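Local coordinates for phosphotriesterase family protein (Listeria monocytogenes serotype 4b str. H7858, PDB 3PNZ) that probably hydrolyses phosphorylated sugar lactones, as a zinc-dependent lactonase of the amidohydrolase fold, at residues T126-V136 with K168-E179. Numbering follows the deposited sequence.
Sequences TTTDKLTEFVV and KTIRAVARAHHE. With PO4 (phosphate ion), chain M.
T132 sets its hydroxyl against the backbone of A172, where the two segments' CA atoms come nearest, 4.6 Å apart. T132 OG1 lies 2.9 Å from A172 O. T128 O of its own helix competes for the same proton. With chi1 at -65°, OG1 stands beside the backbone N, and the methyl, on the far side from that N, turns to A176 N and CA. T132 is thus a knob in a hole made by A172, R175, A176 and E179. One turn earlier T128 is a second knob, among K168, R171, A172 and R175; its hydroxyl instead faces a phosphate. T128 CG2 lies 3.6 Å from R175 NH1, the two side chains crossing at about a right angle. D129 OD1 reaches R175 NH1 at the guanidinium edge in a long salt bridge of 4.0 Å, while E204 takes R175 NE. A172 CB packs on L131 CB, and A176 CB on V135 CG1 at 3.5 Å. V136 CG2 lies 3.2 Å from E179 OE1, across the extended glutamate chain. At the other end K168 stretches past L131 CD1. K168 NZ donates a hydrogen bond to T126 O (2.7 Å), with NZ tilted 26° from the carbonyl plane; NZ also bonds I123 O. The phosphate, probably from crystallisation, accepts from T128 N at the helix start, where T127 is the N-cap. The axes of 128-136 and 168-179 pass 8.1 Å apart, with a crossing angle of -53°. This is knobs-into-holes packing of successive outer helices, 128-140 and 164-180, in the TIM-barrel fold of the phosphotriesterase family.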
loop_
_atom_site.group_PDB
_atom_site.type_symbol
_atom_site.label_atom_id
_atom_site.label_comp_id
_atom_site.label_asym_id
_atom_site.label_seq_id
_atom_site.Cartn_x
_atom_site.Cartn_y
_atom_site.Cartn_z
ATOM N N THR A 126 10.766 20.719 -9.263
ATOM C CA THR A 126 10.766 20.956 -7.828
ATOM C C THR A 126 11.973 20.258 -7.217
ATOM O O THR A 126 12.299 19.133 -7.599
ATOM C CB THR A 126 9.464 20.434 -7.196
ATOM O OG1 THR A 126 8.349 21.112 -7.784
ATOM C CG2 THR A 126 9.453 20.642 -5.690
ATOM N N THR A 127 12.656 20.927 -6.293
ATOM C CA THR A 127 13.863 20.361 -5.700
ATOM C C THR A 127 13.489 19.169 -4.828
ATOM O O THR A 127 12.375 19.094 -4.321
ATOM C CB THR A 127 14.605 21.375 -4.815
ATOM O OG1 THR A 127 13.772 21.730 -3.705
ATOM C CG2 THR A 127 14.963 22.629 -5.606
ATOM N N THR A 128 14.433 18.255 -4.644
ATOM C CA THR A 128 14.208 17.102 -3.783
ATOM C C THR A 128 13.718 17.555 -2.403
ATOM O O THR A 128 12.788 16.975 -1.842
ATOM C CB THR A 128 15.482 16.233 -3.654
ATOM O OG1 THR A 128 15.937 15.853 -4.960
ATOM C CG2 THR A 128 15.201 14.980 -2.849
ATOM N N ASP A 129 14.322 18.613 -1.869
ATOM C CA ASP A 129 13.959 19.073 -0.528
ATOM C C ASP A 129 12.518 19.571 -0.456
ATOM O O ASP A 129 11.829 19.363 0.543
ATOM C CB ASP A 129 14.938 20.144 -0.037
ATOM C CG ASP A 129 16.314 19.575 0.276
ATOM O OD1 ASP A 129 16.469 18.332 0.275
ATOM O OD2 ASP A 129 17.244 20.374 0.523
ATOM N N LYS A 130 12.060 20.220 -1.518
ATOM C CA LYS A 130 10.682 20.684 -1.571
ATOM C C LYS A 130 9.708 19.521 -1.747
ATOM O O LYS A 130 8.592 19.558 -1.244
ATOM C CB LYS A 130 10.502 21.720 -2.682
ATOM C CG LYS A 130 11.068 23.092 -2.328
ATOM C CD LYS A 130 10.316 23.683 -1.147
ATOM C CE LYS A 130 10.920 25.009 -0.692
ATOM N NZ LYS A 130 10.246 25.515 0.539
ATOM N N LEU A 131 10.126 18.483 -2.466
ATOM C CA LEU A 131 9.303 17.283 -2.556
ATOM C C LEU A 131 9.203 16.618 -1.181
ATOM O O LEU A 131 8.135 16.147 -0.782
ATOM C CB LEU A 131 9.847 16.315 -3.621
ATOM C CG LEU A 131 9.696 16.796 -5.071
ATOM C CD1 LEU A 131 10.367 15.811 -6.044
ATOM C CD2 LEU A 131 8.230 17.003 -5.436
ATOM N N THR A 132 10.312 16.597 -0.452
ATOM C CA THR A 132 10.302 16.086 0.912
ATOM C C THR A 132 9.294 16.867 1.762
ATOM O O THR A 132 8.486 16.277 2.466
ATOM C CB THR A 132 11.695 16.149 1.543
ATOM O OG1 THR A 132 12.582 15.271 0.830
ATOM C CG2 THR A 132 11.642 15.738 3.022
ATOM N N GLU A 133 9.327 18.194 1.670
ATOM C CA GLU A 133 8.399 19.027 2.436
ATOM C C GLU A 133 6.947 18.640 2.174
ATOM O O GLU A 133 6.134 18.573 3.098
ATOM C CB GLU A 133 8.594 20.508 2.114
ATOM C CG GLU A 133 9.946 21.066 2.492
ATOM C CD GLU A 133 9.975 22.588 2.437
ATOM O OE1 GLU A 133 8.884 23.201 2.357
ATOM O OE2 GLU A 133 11.087 23.163 2.475
ATOM N N PHE A 134 6.625 18.408 0.904
ATOM C CA PHE A 134 5.283 17.999 0.512
ATOM C C PHE A 134 4.855 16.706 1.215
ATOM O O PHE A 134 3.752 16.617 1.767
ATOM C CB PHE A 134 5.194 17.825 -1.012
ATOM C CG PHE A 134 4.017 17.008 -1.447
ATOM C CD1 PHE A 134 2.758 17.575 -1.528
ATOM C CD2 PHE A 134 4.164 15.661 -1.746
ATOM C CE1 PHE A 134 1.665 16.818 -1.904
ATOM C CE2 PHE A 134 3.077 14.898 -2.127
ATOM C CZ PHE A 134 1.827 15.475 -2.205
ATOM N N VAL A 135 5.733 15.708 1.200
ATOM C CA VAL A 135 5.439 14.423 1.822
ATOM C C VAL A 135 5.330 14.574 3.341
ATOM O O VAL A 135 4.427 14.024 3.963
ATOM C CB VAL A 135 6.506 13.360 1.465
ATOM C CG1 VAL A 135 6.213 12.038 2.169
ATOM C CG2 VAL A 135 6.576 13.159 -0.053
ATOM N N VAL A 136 6.257 15.319 3.933
ATOM C CA VAL A 136 6.217 15.556 5.373
ATOM C C VAL A 136 4.897 16.214 5.785
ATOM O O VAL A 136 4.284 15.838 6.785
ATOM C CB VAL A 136 7.397 16.427 5.834
ATOM C CG1 VAL A 136 7.224 16.823 7.302
ATOM C CG2 VAL A 136 8.709 15.685 5.638
ATOM N N LYS A 168 14.796 10.339 -7.682
ATOM C CA LYS A 168 14.568 11.595 -6.972
ATOM C C LYS A 168 13.445 11.447 -5.943
ATOM O O LYS A 168 13.595 11.879 -4.788
ATOM C CB LYS A 168 14.231 12.703 -7.972
ATOM C CG LYS A 168 14.033 14.095 -7.367
ATOM C CD LYS A 168 13.541 15.060 -8.460
ATOM C CE LYS A 168 13.866 16.513 -8.145
ATOM N NZ LYS A 168 13.486 17.398 -9.282
ATOM N N THR A 169 12.325 10.846 -6.343
ATOM C CA THR A 169 11.227 10.650 -5.393
ATOM C C THR A 169 11.586 9.668 -4.275
ATOM O O THR A 169 11.128 9.827 -3.143
ATOM C CB THR A 169 9.885 10.250 -6.054
ATOM O OG1 THR A 169 10.004 8.958 -6.663
ATOM C CG2 THR A 169 9.462 11.279 -7.101
ATOM N N ILE A 170 12.395 8.657 -4.574
ATOM C CA ILE A 170 12.821 7.742 -3.517
ATOM C C ILE A 170 13.593 8.508 -2.449
ATOM O O ILE A 170 13.352 8.339 -1.255
ATOM C CB ILE A 170 13.715 6.587 -4.032
ATOM C CG1 ILE A 170 12.981 5.775 -5.107
ATOM C CG2 ILE A 170 14.146 5.695 -2.858
ATOM C CD1 ILE A 170 13.807 4.596 -5.640
ATOM N N ARG A 171 14.524 9.352 -2.884
ATOM C CA ARG A 171 15.329 10.120 -1.941
ATOM C C ARG A 171 14.461 11.118 -1.165
ATOM O O ARG A 171 14.649 11.294 0.033
ATOM C CB ARG A 171 16.509 10.809 -2.645
ATOM C CG ARG A 171 17.452 9.821 -3.313
ATOM C CD ARG A 171 18.740 10.475 -3.816
ATOM N NE ARG A 171 19.478 9.566 -4.695
ATOM C CZ ARG A 171 20.310 8.624 -4.269
ATOM N NH1 ARG A 171 20.528 8.458 -2.971
ATOM N NH2 ARG A 171 20.936 7.845 -5.143
ATOM N N ALA A 172 13.491 11.735 -1.837
ATOM C CA ALA A 172 12.585 12.681 -1.175
ATOM C C ALA A 172 11.795 11.975 -0.072
ATOM O O ALA A 172 11.621 12.499 1.030
ATOM C CB ALA A 172 11.635 13.308 -2.187
ATOM N N VAL A 173 11.324 10.771 -0.376
ATOM C CA VAL A 173 10.543 9.990 0.579
ATOM C C VAL A 173 11.399 9.468 1.735
ATOM O O VAL A 173 10.967 9.491 2.891
ATOM C CB VAL A 173 9.816 8.833 -0.131
ATOM C CG1 VAL A 173 9.242 7.854 0.875
ATOM C CG2 VAL A 173 8.724 9.401 -1.026
ATOM N N ALA A 174 12.617 9.017 1.429
ATOM C CA ALA A 174 13.546 8.592 2.470
ATOM C C ALA A 174 13.777 9.739 3.458
ATOM O O ALA A 174 13.751 9.557 4.674
ATOM C CB ALA A 174 14.861 8.128 1.861
ATOM N N ARG A 175 13.981 10.929 2.918
ATOM C CA ARG A 175 14.239 12.089 3.760
ATOM C C ARG A 175 12.993 12.504 4.539
ATOM O O ARG A 175 13.098 12.992 5.668
ATOM C CB ARG A 175 14.836 13.212 2.918
ATOM C CG ARG A 175 16.202 12.802 2.364
ATOM C CD ARG A 175 16.695 13.713 1.260
ATOM N NE ARG A 175 17.791 13.084 0.530
ATOM C CZ ARG A 175 18.469 13.672 -0.453
ATOM N NH1 ARG A 175 18.168 14.913 -0.819
ATOM N NH2 ARG A 175 19.451 13.017 -1.064
ATOM N N ALA A 176 11.816 12.279 3.962
ATOM C CA ALA A 176 10.570 12.509 4.692
ATOM C C ALA A 176 10.455 11.516 5.843
ATOM O O ALA A 176 9.954 11.854 6.917
ATOM C CB ALA A 176 9.357 12.420 3.766
ATOM N N HIS A 177 10.919 10.285 5.633
ATOM C CA HIS A 177 10.955 9.346 6.746
ATOM C C HIS A 177 11.859 9.857 7.868
ATOM O O HIS A 177 11.515 9.764 9.047
ATOM C CB HIS A 177 11.447 7.958 6.354
ATOM C CG HIS A 177 11.876 7.160 7.544
ATOM N ND1 HIS A 177 10.980 6.480 8.340
ATOM C CD2 HIS A 177 13.089 7.011 8.126
ATOM C CE1 HIS A 177 11.629 5.918 9.345
ATOM N NE2 HIS A 177 12.909 6.229 9.241
ATOM N N HIS A 178 13.034 10.359 7.514
ATOM C CA HIS A 178 13.953 10.821 8.555
ATOM C C HIS A 178 13.311 11.910 9.417
ATOM O O HIS A 178 13.541 11.965 10.629
ATOM C CB HIS A 178 15.276 11.292 7.966
ATOM C CG HIS A 178 16.171 10.170 7.545
ATOM N ND1 HIS A 178 16.582 9.186 8.418
ATOM C CD2 HIS A 178 16.737 9.875 6.351
ATOM C CE1 HIS A 178 17.361 8.332 7.781
ATOM N NE2 HIS A 178 17.476 8.730 6.527
ATOM N N GLU A 179 12.495 12.754 8.794
ATOM C CA GLU A 179 11.828 13.850 9.510
ATOM C C GLU A 179 10.626 13.413 10.360
ATOM O O GLU A 179 10.419 13.946 11.455
ATOM C CB GLU A 179 11.419 14.967 8.542
ATOM C CG GLU A 179 12.603 15.664 7.858
ATOM C CD GLU A 179 12.217 16.949 7.129
ATOM O OE1 GLU A 179 11.021 17.312 7.130
ATOM O OE2 GLU A 179 13.115 17.601 6.554
HETATM P P PO4 M . 18.045 18.412 -6.363
HETATM O O1 PO4 M . 18.596 18.391 -4.953
HETATM O O2 PO4 M . 18.264 17.063 -7.013
HETATM O O3 PO4 M . 18.752 19.470 -7.178
HETATM O O4 PO4 M . 16.572 18.724 -6.314
#